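Local structure of carbonic anhydrase (Sordaria macrospora, 4O1K) at residues 151-154 and 155-158; 175-178 and 179-183; 124-128 and 129-133. The protein probably catalyses the reversible hydration of carbon dioxide to bicarbonate as a zinc-dependent, tetrameric beta-class carbonic anhydrase. All blocks are in the same frame, centred on the assembly; numbering follows the deposited sequence. Where two conformers were deposited one is given.

Interaction 1. Residues 151-154 and 155-158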
loop_
_atom_site.group_PDB
_atom_site.type_symbol
_atom_site.label_atom_id
_atom_site.label_comp_id
_atom_site.label_asym_id
_atom_site.label_seq_id
_atom_site.Cartn_x
_atom_site.Cartn_y
_atom_site.Cartn_z
ATOM N N ILE A 151 -14.154 0.950 30.961
ATOM C CA ILE A 151 -15.390 1.667 30.671
ATOM C C ILE A 151 -16.553 0.697 30.466
ATOM O O ILE A 151 -16.618 -0.011 29.460
ATOM C CB ILE A 151 -15.231 2.565 29.425
ATOM C CG1 ILE A 151 -14.046 3.522 29.609
ATOM C CG2 ILE A 151 -16.517 3.367 29.155
ATOM C CD1 ILE A 151 -13.574 4.214 28.314
ATOM N N ALA A 152 -17.478 0.685 31.422
ATOM C CA ALA A 152 -18.609 -0.238 31.388
ATOM C C ALA A 152 -19.541 -0.029 30.190
ATOM O O ALA A 152 -19.809 -0.971 29.436
ATOM C CB ALA A 152 -19.394 -0.159 32.691
ATOM N N ASP A 153 -20.049 1.191 30.031
ATOM C CA ASP A 153 -20.986 1.478 28.949
ATOM C C ASP A 153 -20.301 1.341 27.609
ATOM O O ASP A 153 -19.195 1.854 27.406
ATOM C CB ASP A 153 -21.600 2.877 29.081
ATOM C CG ASP A 153 -22.565 3.204 27.940
ATOM O OD1 ASP A 153 -23.354 2.317 27.539
ATOM O OD2 ASP A 153 -22.535 4.349 27.441
ATOM N N GLU A 154 -20.980 0.652 26.699
ATOM C CA GLU A 154 -20.467 0.372 25.368
ATOM C C GLU A 154 -20.331 1.624 24.509
ATOM O O GLU A 154 -19.313 1.816 23.842
ATOM C CB GLU A 154 -21.386 -0.627 24.676
ATOM C CG GLU A 154 -20.836 -1.182 23.382
ATOM C CD GLU A 154 -21.492 -2.496 23.022
ATOM O OE1 GLU A 154 -22.562 -2.798 23.602
ATOM O OE2 GLU A 154 -20.930 -3.228 22.176
ATOM N N GLU A 155 -21.358 2.470 24.510
ATOM C CA GLU A 155 -21.307 3.667 23.687
ATOM C C GLU A 155 -20.210 4.604 24.188
ATOM O O GLU A 155 -19.444 5.141 23.387
ATOM C CB GLU A 155 -22.659 4.375 23.626
ATOM C CG GLU A 155 -22.799 5.299 22.405
ATOM C CD GLU A 155 -23.899 6.335 22.577
ATOM O OE1 GLU A 155 -24.679 6.212 23.540
ATOM O OE2 GLU A 155 -23.980 7.270 21.753
ATOM N N ALA A 156 -20.130 4.780 25.509
ATOM C CA ALA A 156 -19.051 5.561 26.127
ATOM C C ALA A 156 -17.667 5.021 25.714
ATOM O O ALA A 156 -16.747 5.789 25.384
ATOM C CB ALA A 156 -19.194 5.564 27.626
ATOM N N ARG A 157 -17.531 3.695 25.745
ATOM C CA ARG A 157 -16.308 3.041 25.272
ATOM C C ARG A 157 -16.000 3.361 23.808
ATOM O O ARG A 157 -14.853 3.630 23.458
ATOM C CB ARG A 157 -16.388 1.522 25.473
ATOM C CG ARG A 157 -15.034 0.844 25.483
ATOM C CD ARG A 157 -15.169 -0.656 25.611
ATOM N NE ARG A 157 -16.070 -0.994 26.705
ATOM C CZ ARG A 157 -17.126 -1.793 26.571
ATOM N NH1 ARG A 157 -17.402 -2.345 25.393
ATOM N NH2 ARG A 157 -17.911 -2.039 27.611
ATOM N N TYR A 158 -17.040 3.364 22.995
ATOM C CA TYR A 158 -16.942 3.594 21.569
ATOM C C TYR A 158 -16.489 5.038 21.290
ATOM O O TYR A 158 -15.621 5.286 20.442
ATOM C CB TYR A 158 -18.323 3.276 20.996
ATOM C CG TYR A 158 -18.581 3.673 19.575
ATOM C CD1 TYR A 158 -17.581 3.654 18.624
ATOM C CD2 TYR A 158 -19.852 4.056 19.182
ATOM C CE1 TYR A 158 -17.836 4.030 17.320
ATOM C CE2 TYR A 158 -20.117 4.413 17.887
ATOM C CZ TYR A 158 -19.100 4.405 16.964
ATOM O OH TYR A 158 -19.359 4.757 15.671
#
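Arg157 folds back over the first turn of its helix, and its guanidinium edge donates two N-H groups to Ile151 O. Arg157 NE lies 3.0 Å from Ile151 O, and NH2 of Arg157 is equally near that oxygen. Both donors are in the carbonyl plane, and the oxygen is only 8° out of the guanidinium plane, so the fork is nearly flat. The bend at chi3 (-49°) of an otherwise extended chain turns the guanidinium back to this carbonyl. Glu154 CA sits over one face of the group, offset toward its rim, and the two bonds to a single acceptor should restrict its rotation.

A second group of bonds opens the helix. Ala156 N donates to Asp153 OD2 at 3.1 Å with an N-H...O angle of 156°, reaching the oxygen from above the carboxylate plane. The regular backbone bonds start here, from Arg157 N to Asp153 O (3.0 Å) and from Tyr158 N to Glu154 O (2.9 Å). The negative carboxylate at this helix end would be expected to interact favourably with the helix dipole.

Apolar contact is slight: Ile151 CG2 rests 3.8 Å from Ala156 CB. Outward from the turn, Glu155 forms a salt bridge with Arg199, while the Tyr158 hydroxyl is hydrogen-bonded to the carbonyl oxygen of Cys115, a zinc ligand.

Taken together, this is a surface helix N-terminus with Asp153 as N-cap, in which an arginine from the first turn also ties down the loop that follows helix 145-150.

Interaction 2. Residues 175-178 and 179-183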
loop_
_atom_site.group_PDB
_atom_site.type_symbol
_atom_site.label_atom_id
_atom_site.label_comp_id
_atom_site.label_asym_id
_atom_site.label_seq_id
_atom_site.Cartn_x
_atom_site.Cartn_y
_atom_site.Cartn_z
ATOM N N LYS A 175 5.355 11.185 13.504
ATOM C CA LYS A 175 6.477 10.307 13.151
ATOM C C LYS A 175 7.074 10.628 11.801
ATOM O O LYS A 175 8.233 10.263 11.527
ATOM C CB LYS A 175 6.021 8.852 13.135
ATOM C CG LYS A 175 5.496 8.328 14.476
ATOM C CD LYS A 175 4.924 6.887 14.292
ATOM C CE LYS A 175 4.230 6.417 15.579
ATOM N NZ LYS A 175 3.595 5.069 15.348
ATOM N N THR A 176 6.299 11.296 10.936
ATOM C CA THR A 176 6.790 11.554 9.579
ATOM C C THR A 176 7.993 12.463 9.561
ATOM O O THR A 176 8.070 13.411 10.337
ATOM C CB THR A 176 5.706 12.066 8.611
ATOM O OG1 THR A 176 5.269 13.387 8.986
ATOM C CG2 THR A 176 4.534 11.118 8.625
ATOM N N ALA A 177 8.946 12.155 8.678
ATOM C CA ALA A 177 10.165 12.945 8.539
ATOM C C ALA A 177 9.845 14.374 8.120
ATOM O O ALA A 177 10.470 15.324 8.606
ATOM C CB ALA A 177 11.133 12.279 7.529
ATOM N N ALA A 178 8.856 14.516 7.239
ATOM C CA ALA A 178 8.467 15.822 6.711
ATOM C C ALA A 178 8.073 16.727 7.864
ATOM O O ALA A 178 8.590 17.858 8.004
ATOM C CB ALA A 178 7.298 15.661 5.745
ATOM N N LEU A 179 7.140 16.229 8.676
ATOM C CA LEU A 179 6.639 16.985 9.830
ATOM C C LEU A 179 7.766 17.407 10.760
ATOM O O LEU A 179 7.869 18.585 11.134
ATOM C CB LEU A 179 5.618 16.175 10.641
ATOM C CG LEU A 179 5.243 17.134 11.775
ATOM C CD1 LEU A 179 3.835 17.623 11.655
ATOM C CD2 LEU A 179 5.578 16.652 13.181
ATOM N N GLN A 180 8.624 16.458 11.134
ATOM C CA GLN A 180 9.688 16.769 12.092
ATOM C C GLN A 180 10.690 17.783 11.553
ATOM O O GLN A 180 11.069 18.727 12.255
ATOM C CB GLN A 180 10.419 15.499 12.556
ATOM C CG GLN A 180 11.417 15.806 13.668
ATOM C CD GLN A 180 12.183 14.591 14.136
ATOM O OE1 GLN A 180 13.336 14.699 14.562
ATOM N NE2 GLN A 180 11.545 13.426 14.075
ATOM N N GLN A 181 11.117 17.587 10.311
ATOM C CA GLN A 181 12.052 18.513 9.676
ATOM C C GLN A 181 11.466 19.920 9.614
ATOM O O GLN A 181 12.100 20.884 10.075
ATOM C CB GLN A 181 12.425 18.022 8.275
ATOM C CG GLN A 181 13.335 16.781 8.272
ATOM C CD GLN A 181 13.305 16.037 6.949
ATOM O OE1 GLN A 181 12.337 16.133 6.189
ATOM N NE2 GLN A 181 14.361 15.284 6.669
ATOM N N SER A 182 10.256 20.036 9.066
ATOM C CA SER A 182 9.602 21.342 8.978
ATOM C C SER A 182 9.450 21.982 10.352
ATOM O O SER A 182 9.725 23.178 10.523
ATOM C CB SER A 182 8.239 21.235 8.274
ATOM O OG SER A 182 7.738 22.533 7.963
ATOM N N TYR A 183 9.032 21.202 11.344
ATOM C CA TYR A 183 8.820 21.764 12.671
ATOM C C TYR A 183 10.116 22.266 13.301
ATOM O O TYR A 183 10.151 23.361 13.891
ATOM C CB TYR A 183 8.116 20.783 13.606
ATOM C CG TYR A 183 7.691 21.467 14.882
ATOM C CD1 TYR A 183 8.392 21.278 16.071
ATOM C CD2 TYR A 183 6.619 22.348 14.885
ATOM C CE1 TYR A 183 8.011 21.925 17.234
ATOM C CE2 TYR A 183 6.236 23.002 16.038
ATOM C CZ TYR A 183 6.927 22.788 17.204
ATOM O OH TYR A 183 6.531 23.447 18.348
#
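With chi1 at 68°, Thr176 OG1 stands between its own backbone N and carbonyl carbon, which aims the hydroxyl at the incoming first turn; Gln181 has CG beside its backbone N (chi1 -71°), which lays the start of its side chain against Ala177 O. OG1 of Thr176 lies 3.3 Å from Leu179 CB and accepts a weak bond from Leu179 N at 3.4 Å, the two side chains crossing at about a right angle. This is an N-cap bond, and its length marks it as a loose one. The same OG1 is also hydrogen-bonded to Val173 O, near the end of the preceding helix, so one hydroxyl joins both helix ends.

Behind the cap the backbone bonds shorten: Gln180 N to Thr176 O is 3.2 Å, Gln181 N to Ala177 O 2.9 Å, and Ser182 N to Ala178 O 2.9 Å. All three are nearly straight, with angles at the hydrogen of up to 169°. Gln181 runs extended alongside this turn, its CG 3.2 Å from Ala177 O, while its NE2 is hydrogen-bonded to Asp126 of the second subunit.

The turn is largely buried. Thr176, Ala178 and Ser182 pack on helix 89-100, whereas Leu179 touches Phe210 of helix 210-218 and Ile191 of strand 190-197. Gln180 reaches the C-terminal segment, at Leu223 N and Tyr221 O, and Ala177 meets Asn131 of the second subunit, placing the start of helix 177-186 between the central sheet, its flanking helices and a subunit interface.

Interaction 3. Residues 124-128 and 129-133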
loop_
_atom_site.group_PDB
_atom_site.type_symbol
_atom_site.label_atom_id
_atom_site.label_comp_id
_atom_site.label_asym_id
_atom_site.label_seq_id
_atom_site.Cartn_x
_atom_site.Cartn_y
_atom_site.Cartn_z
ATOM N N PRO A 124 -16.751 -8.390 15.188
ATOM C CA PRO A 124 -15.889 -9.531 14.859
ATOM C C PRO A 124 -16.397 -10.314 13.665
ATOM O O PRO A 124 -16.906 -11.427 13.850
ATOM C CB PRO A 124 -15.983 -10.408 16.113
ATOM C CG PRO A 124 -17.341 -10.111 16.669
ATOM C CD PRO A 124 -17.596 -8.648 16.370
ATOM N N LYS A 125 -16.259 -9.759 12.467
ATOM C CA LYS A 125 -16.682 -10.458 11.265
ATOM C C LYS A 125 -15.706 -10.322 10.110
ATOM O O LYS A 125 -14.801 -9.472 10.119
ATOM C CB LYS A 125 -18.079 -10.018 10.834
ATOM C CG LYS A 125 -18.353 -8.541 10.985
ATOM C CD LYS A 125 -19.644 -8.188 10.258
ATOM C CE LYS A 125 -19.927 -6.690 10.322
ATOM N NZ LYS A 125 -21.024 -6.277 9.397
ATOM N N ASP A 126 -15.890 -11.186 9.120
ATOM C CA ASP A 126 -15.065 -11.178 7.925
ATOM C C ASP A 126 -15.607 -10.125 6.954
ATOM O O ASP A 126 -16.687 -10.300 6.373
ATOM C CB ASP A 126 -15.083 -12.565 7.285
ATOM C CG ASP A 126 -13.991 -12.749 6.250
ATOM O OD1 ASP A 126 -13.323 -11.756 5.889
ATOM O OD2 ASP A 126 -13.815 -13.896 5.778
ATOM N N LEU A 127 -14.869 -9.023 6.807
ATOM C CA LEU A 127 -15.283 -7.924 5.927
ATOM C C LEU A 127 -14.376 -7.824 4.695
ATOM O O LEU A 127 -14.269 -6.761 4.078
ATOM C CB LEU A 127 -15.312 -6.593 6.685
ATOM C CG LEU A 127 -16.662 -6.121 7.230
ATOM C CD1 LEU A 127 -17.504 -7.300 7.629
ATOM C CD2 LEU A 127 -16.520 -5.182 8.393
ATOM N N GLY A 128 -13.727 -8.932 4.347
ATOM C CA GLY A 128 -12.902 -8.996 3.144
ATOM C C GLY A 128 -11.753 -8.007 3.143
ATOM O O GLY A 128 -10.965 -7.965 4.094
ATOM N N LEU A 129 -11.676 -7.219 2.069
ATOM C CA LEU A 129 -10.688 -6.151 1.893
ATOM C C LEU A 129 -10.644 -5.169 3.035
ATOM O O LEU A 129 -9.596 -4.578 3.316
ATOM C CB LEU A 129 -10.985 -5.370 0.605
ATOM C CG LEU A 129 -10.364 -5.899 -0.678
ATOM C CD1 LEU A 129 -10.852 -5.138 -1.904
ATOM C CD2 LEU A 129 -8.885 -5.754 -0.549
ATOM N N MET A 130 -11.786 -4.942 3.677
ATOM C CA MET A 130 -11.817 -4.014 4.789
ATOM C C MET A 130 -11.023 -4.529 5.995
ATOM O O MET A 130 -10.608 -3.722 6.839
ATOM C CB MET A 130 -13.257 -3.704 5.207
ATOM C CG MET A 130 -13.999 -2.740 4.267
ATOM S SD MET A 130 -13.311 -1.063 4.299
ATOM C CE MET A 130 -13.302 -0.707 6.046
ATOM N N ASN A 131 -10.798 -5.846 6.087
ATOM C CA ASN A 131 -10.222 -6.381 7.313
ATOM C C ASN A 131 -8.871 -5.741 7.657
ATOM O O ASN A 131 -8.700 -5.266 8.763
ATOM C CB ASN A 131 -10.102 -7.920 7.296
ATOM C CG ASN A 131 -11.453 -8.632 7.177
ATOM O OD1 ASN A 131 -12.484 -8.145 7.639
ATOM N ND2 ASN A 131 -11.434 -9.819 6.578
ATOM N N PRO A 132 -7.911 -5.730 6.718
ATOM C CA PRO A 132 -6.639 -5.166 7.182
ATOM C C PRO A 132 -6.740 -3.650 7.411
ATOM O O PRO A 132 -5.970 -3.101 8.213
ATOM C CB PRO A 132 -5.688 -5.435 6.016
ATOM C CG PRO A 132 -6.430 -6.286 5.041
ATOM C CD PRO A 132 -7.867 -6.065 5.288
ATOM N N TRP A 133 -7.679 -2.974 6.746
ATOM C CA TRP A 133 -7.845 -1.545 7.041
ATOM C C TRP A 133 -8.363 -1.317 8.458
ATOM O O TRP A 133 -7.768 -0.555 9.239
ATOM C CB TRP A 133 -8.742 -0.877 5.983
ATOM C CG TRP A 133 -8.744 0.603 6.110
ATOM C CD1 TRP A 133 -9.685 1.373 6.715
ATOM C CD2 TRP A 133 -7.750 1.502 5.600
ATOM N NE1 TRP A 133 -9.335 2.704 6.634
ATOM C CE2 TRP A 133 -8.145 2.806 5.940
ATOM C CE3 TRP A 133 -6.557 1.322 4.888
ATOM C CZ2 TRP A 133 -7.399 3.927 5.589
ATOM C CZ3 TRP A 133 -5.802 2.443 4.544
ATOM C CH2 TRP A 133 -6.222 3.727 4.913
#
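A type II' beta turn runs from Leu127 to Met130, with Gly128 at positive phi (60°) and Met130 N bonded to Leu127 O at 3.1 Å; Asn131 N follows with a bond to Gly128 O. Asn131 carries most of the side-chain chemistry. Its CG lies beside the backbone N and anti to the carbonyl carbon (chi1 -62°), which turns the amide back to Leu127 and Asp126. OD1 of Asn131 accepts from Leu127 N at 2.7 Å, the donor lying slightly off the amide carbonyl plane. ND2 of Asn131 meets Asp126 OD1 on the anti side at 2.8 Å, 30° out of the carboxylate plane, with that oxygen essentially in the amide plane. The two bonds together should fix the amide's flip.

Asp126 OD1 is doubly engaged, since Gly128 N also donates to it, at 3.2 Å, from the opposite face of the carboxylate. That bond closes an Asx turn that overlaps the start of the beta turn. The second carboxylate oxygen, OD2, faces Gln181 of the second subunit. On the apolar side, Leu127 CB meets Met130 CB at 3.8 Å.

Leu129 packs on Glu96 of the third subunit and on its own counterpart in the fourth, so the turn takes part in several tetramer contacts. The whole is an Asx turn overlapping a type II' turn that leads into helix 130-143, with the Asn131 amide bridging Leu127 N and the Asp126 carboxylate.

All three interactions lie where a loop runs into a helix, but they differ in burial and in how the entry is secured. Interaction 1 is on the surface and touches no other subunit; charged side chains bond backbone atoms there. Interaction 2 is buried and relies on a weak hydroxyl cap and regular backbone bonds. Interaction 3, partly buried, uses an amide and a carboxylate. Interactions 1 and 2 begin successive helices, 154-174 and 177-186, yet their centres are about 35 Å apart. Across the subunit interface 175-183 and 124-133 meet directly, through Gln181 and Asp126, although within one chain their nearest atoms are about 14 Å apart.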